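Local coordinates for protein cell divisionFtsK/SpoIIIE (Thermomonospora curvata, PDB 4NH0) that serves as the ATPase of a type VII (ESX) secretion system, binding EsxB and possibly acting as the translocase that exports proteins from the cell, at residues L701-V713 with V885-P899. Sequence-based numbering, arbitrary orientation.
Sequences LAGLAELPHVGSV and VKTIREAWHGPTAPP
V885, I888 and R889 lie along one side of helix 877-891 and meet the turn at 704-707 and P708, a worked example of how segments distant in sequence pack together in a P-loop ATPase domain. The apolar part centres on V885, whose two methyls part ways: CG1, anti to the backbone N (chi1 -179°), reaches L707 CG at 3.8 Å, while CG2 meets L704 CD2 at 3.7 Å. One turn on, I888 CD1 packs on L707 CD2, and I888 CG2 comes to the edge of the H709 ring, 3.7 Å from CE1. P708 sits crosswise over R889, its CD near R889 CA, and its CB is 4.0 Å from W892 CD1.

The charged pair is a long one. R889 runs extended as far as CD, which lies 3.4 Å from E706 O; the bend at chi3 (73°) then swings the guanidinium so that one face turns to E706 OE1. This salt bridge (OE1 to NH1, 3.8 Å) aims no N-H at the oxygen. An alanine in place of R889 would probably leave the E706 carboxylate without this opposite charge and strip the aliphatic cover from E706 O.

The tail adds one backbone hydrogen bond, A897 N to P708 O (3.0 Å), bent at the hydrogen (132°), and A897 CB rests against the carbonyl oxygens of H709 and V710.

H709 NE2 bonds to H684 O, and I888 also touches L682 of helix 669-683, which follows the Walker A loop. Helix 877-891 packs on the loop leading into strand 710-714, outermost within this chain beside 689-694, and the tail passes near G711.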
# COMPACT_ATOMS: atom_id res chain seq x y z
N LEU A 701 -3.29 -10.22 -6.43
CA LEU A 701 -4.45 -9.37 -6.73
C LEU A 701 -5.57 -10.15 -7.40
O LEU A 701 -6.72 -9.70 -7.41
CB LEU A 701 -4.04 -8.20 -7.61
CG LEU A 701 -3.24 -7.08 -6.95
CD1 LEU A 701 -2.88 -6.01 -7.97
CD2 LEU A 701 -4.02 -6.48 -5.80
N ALA A 702 -5.25 -11.31 -7.95
CA ALA A 702 -6.22 -12.12 -8.67
C ALA A 702 -7.34 -12.63 -7.76
O ALA A 702 -8.37 -13.10 -8.24
CB ALA A 702 -5.53 -13.30 -9.35
N GLY A 703 -7.14 -12.53 -6.45
CA GLY A 703 -8.14 -12.94 -5.50
C GLY A 703 -9.30 -11.98 -5.41
O GLY A 703 -10.39 -12.34 -4.97
N LEU A 704 -9.07 -10.74 -5.84
CA LEU A 704 -10.10 -9.71 -5.80
C LEU A 704 -10.79 -9.55 -7.15
O LEU A 704 -11.59 -8.64 -7.34
CB LEU A 704 -9.50 -8.37 -5.37
CG LEU A 704 -8.83 -8.32 -4.00
CD1 LEU A 704 -8.25 -6.93 -3.75
CD2 LEU A 704 -9.81 -8.69 -2.91
N ALA A 705 -10.47 -10.44 -8.09
CA ALA A 705 -10.96 -10.33 -9.46
C ALA A 705 -12.48 -10.47 -9.55
O ALA A 705 -13.09 -9.99 -10.51
CB ALA A 705 -10.29 -11.37 -10.34
N GLU A 706 -13.08 -11.12 -8.57
CA GLU A 706 -14.52 -11.36 -8.59
C GLU A 706 -15.29 -10.23 -7.91
O GLU A 706 -16.52 -10.27 -7.84
CB GLU A 706 -14.85 -12.69 -7.91
CG GLU A 706 -14.31 -13.90 -8.66
CD GLU A 706 -14.69 -15.21 -8.01
OE1 GLU A 706 -15.90 -15.45 -7.82
OE2 GLU A 706 -13.78 -16.01 -7.68
N LEU A 707 -14.57 -9.23 -7.43
CA LEU A 707 -15.21 -8.03 -6.89
C LEU A 707 -15.98 -7.31 -7.98
O LEU A 707 -15.52 -7.25 -9.12
CB LEU A 707 -14.17 -7.09 -6.27
CG LEU A 707 -13.79 -7.31 -4.81
CD1 LEU A 707 -12.65 -6.39 -4.42
CD2 LEU A 707 -14.99 -7.07 -3.91
N PRO A 708 -17.15 -6.77 -7.64
CA PRO A 708 -17.92 -5.99 -8.62
C PRO A 708 -17.27 -4.64 -8.90
O PRO A 708 -17.64 -3.97 -9.86
CB PRO A 708 -19.28 -5.83 -7.93
CG PRO A 708 -18.97 -5.89 -6.48
CD PRO A 708 -17.84 -6.87 -6.34
N HIS A 709 -16.31 -4.26 -8.07
CA HIS A 709 -15.62 -2.98 -8.22
C HIS A 709 -14.47 -3.07 -9.21
O HIS A 709 -14.09 -2.07 -9.83
CB HIS A 709 -15.10 -2.49 -6.87
CG HIS A 709 -16.18 -2.26 -5.86
ND1 HIS A 709 -16.81 -3.30 -5.20
CD2 HIS A 709 -16.73 -1.12 -5.39
CE1 HIS A 709 -17.71 -2.80 -4.37
NE2 HIS A 709 -17.68 -1.48 -4.46
N VAL A 710 -13.89 -4.26 -9.37
CA VAL A 710 -12.80 -4.44 -10.32
C VAL A 710 -13.34 -4.83 -11.68
O VAL A 710 -14.42 -5.41 -11.80
CB VAL A 710 -11.80 -5.51 -9.83
CG1 VAL A 710 -11.35 -5.21 -8.41
CG2 VAL A 710 -12.40 -6.89 -9.92
N GLY A 711 -12.59 -4.50 -12.73
CA GLY A 711 -13.01 -4.79 -14.08
C GLY A 711 -11.98 -5.62 -14.83
O GLY A 711 -12.31 -6.29 -15.81
N SER A 712 -10.74 -5.58 -14.36
CA SER A 712 -9.66 -6.33 -14.99
C SER A 712 -8.50 -6.56 -14.04
O SER A 712 -8.09 -5.67 -13.31
CB SER A 712 -9.17 -5.60 -16.24
OG SER A 712 -7.99 -6.20 -16.74
N VAL A 713 -7.98 -7.79 -14.05
CA VAL A 713 -6.77 -8.12 -13.32
C VAL A 713 -5.80 -8.84 -14.24
O VAL A 713 -5.96 -10.02 -14.54
CB VAL A 713 -7.06 -9.01 -12.09
CG1 VAL A 713 -5.77 -9.37 -11.38
CG2 VAL A 713 -8.01 -8.30 -11.14
N VAL A 885 -14.92 -10.97 -0.49
CA VAL A 885 -15.32 -10.72 -1.87
C VAL A 885 -16.69 -11.34 -2.15
O VAL A 885 -17.53 -10.73 -2.81
CB VAL A 885 -14.29 -11.30 -2.87
CG1 VAL A 885 -14.72 -11.01 -4.30
CG2 VAL A 885 -12.92 -10.72 -2.60
N LYS A 886 -16.90 -12.54 -1.63
CA LYS A 886 -18.17 -13.23 -1.78
C LYS A 886 -19.31 -12.42 -1.17
O LYS A 886 -20.41 -12.37 -1.71
CB LYS A 886 -18.10 -14.61 -1.12
CG LYS A 886 -19.36 -15.45 -1.29
CD LYS A 886 -19.30 -16.72 -0.46
CE LYS A 886 -20.50 -17.61 -0.73
NZ LYS A 886 -21.77 -16.83 -0.77
N THR A 887 -19.03 -11.78 -0.04
CA THR A 887 -20.03 -11.01 0.68
C THR A 887 -20.41 -9.74 -0.08
O THR A 887 -21.59 -9.39 -0.17
CB THR A 887 -19.54 -10.62 2.09
OG1 THR A 887 -19.01 -11.78 2.75
CG2 THR A 887 -20.67 -10.03 2.91
N ILE A 888 -19.41 -9.05 -0.62
CA ILE A 888 -19.64 -7.79 -1.32
C ILE A 888 -20.35 -8.01 -2.65
O ILE A 888 -21.25 -7.25 -3.01
CB ILE A 888 -18.31 -7.05 -1.58
CG1 ILE A 888 -17.55 -6.84 -0.27
CG2 ILE A 888 -18.56 -5.72 -2.26
CD1 ILE A 888 -16.23 -6.12 -0.44
N ARG A 889 -19.95 -9.04 -3.38
CA ARG A 889 -20.53 -9.33 -4.69
C ARG A 889 -22.01 -9.69 -4.58
O ARG A 889 -22.84 -9.19 -5.34
CB ARG A 889 -19.77 -10.46 -5.38
CG ARG A 889 -20.20 -10.70 -6.82
CD ARG A 889 -19.46 -11.87 -7.45
NE ARG A 889 -19.91 -13.15 -6.93
CZ ARG A 889 -19.25 -13.87 -6.03
NH1 ARG A 889 -18.10 -13.43 -5.54
NH2 ARG A 889 -19.74 -15.03 -5.62
N GLU A 890 -22.33 -10.55 -3.62
CA GLU A 890 -23.70 -11.03 -3.44
C GLU A 890 -24.61 -9.96 -2.84
O GLU A 890 -25.83 -10.08 -2.88
CB GLU A 890 -23.72 -12.28 -2.57
CG GLU A 890 -23.09 -13.50 -3.22
CD GLU A 890 -23.06 -14.70 -2.30
OE1 GLU A 890 -23.43 -14.56 -1.11
OE2 GLU A 890 -22.69 -15.80 -2.77
N ALA A 891 -24.00 -8.91 -2.29
CA ALA A 891 -24.76 -7.81 -1.71
C ALA A 891 -25.07 -6.75 -2.75
O ALA A 891 -25.91 -5.88 -2.54
CB ALA A 891 -24.00 -7.21 -0.54
N TRP A 892 -24.37 -6.81 -3.88
CA TRP A 892 -24.57 -5.85 -4.95
C TRP A 892 -25.34 -6.46 -6.12
O TRP A 892 -24.89 -7.42 -6.74
CB TRP A 892 -23.22 -5.31 -5.45
CG TRP A 892 -23.35 -4.38 -6.61
CD1 TRP A 892 -23.11 -4.67 -7.92
CD2 TRP A 892 -23.78 -3.02 -6.57
NE1 TRP A 892 -23.35 -3.56 -8.70
CE2 TRP A 892 -23.76 -2.53 -7.89
CE3 TRP A 892 -24.17 -2.15 -5.54
CZ2 TRP A 892 -24.12 -1.23 -8.22
CZ3 TRP A 892 -24.52 -0.86 -5.87
CH2 TRP A 892 -24.49 -0.41 -7.19
N HIS A 893 -26.50 -5.89 -6.41
CA HIS A 893 -27.36 -6.40 -7.47
C HIS A 893 -27.59 -5.34 -8.55
O HIS A 893 -28.73 -5.04 -8.90
CB HIS A 893 -28.69 -6.86 -6.90
CG HIS A 893 -28.56 -7.82 -5.76
ND1 HIS A 893 -28.33 -9.17 -5.95
CD2 HIS A 893 -28.60 -7.63 -4.42
CE1 HIS A 893 -28.25 -9.77 -4.77
NE2 HIS A 893 -28.41 -8.85 -3.83
N GLY A 894 -26.50 -4.78 -9.07
CA GLY A 894 -26.58 -3.78 -10.11
C GLY A 894 -25.46 -3.93 -11.12
O GLY A 894 -24.80 -4.96 -11.16
N PRO A 895 -25.25 -2.90 -11.95
CA PRO A 895 -24.19 -2.92 -12.96
C PRO A 895 -22.81 -2.99 -12.33
O PRO A 895 -22.51 -2.22 -11.42
CB PRO A 895 -24.40 -1.60 -13.71
CG PRO A 895 -25.11 -0.72 -12.75
CD PRO A 895 -26.00 -1.63 -11.96
N THR A 896 -21.98 -3.91 -12.81
CA THR A 896 -20.63 -4.08 -12.28
C THR A 896 -19.66 -3.10 -12.93
O THR A 896 -20.07 -2.21 -13.67
CB THR A 896 -20.12 -5.51 -12.50
OG1 THR A 896 -20.04 -5.78 -13.91
CG2 THR A 896 -21.06 -6.52 -11.86
N ALA A 897 -18.38 -3.28 -12.64
CA ALA A 897 -17.34 -2.44 -13.23
C ALA A 897 -17.14 -2.79 -14.70
O ALA A 897 -17.05 -3.96 -15.05
CB ALA A 897 -16.04 -2.58 -12.47
N PRO A 898 -17.09 -1.76 -15.56
CA PRO A 898 -16.91 -1.95 -17.00
C PRO A 898 -15.61 -2.69 -17.32
O PRO A 898 -14.56 -2.31 -16.80
CB PRO A 898 -16.86 -0.52 -17.55
CG PRO A 898 -17.57 0.29 -16.52
CD PRO A 898 -17.24 -0.34 -15.21
N PRO A 899 -15.69 -3.74 -18.15
CA PRO A 899 -14.51 -4.55 -18.47
C PRO A 899 -13.58 -3.84 -19.44
O PRO A 899 -13.98 -2.88 -20.09
CB PRO A 899 -15.13 -5.79 -19.12
CG PRO A 899 -16.35 -5.27 -19.79
CD PRO A 899 -16.88 -4.19 -18.87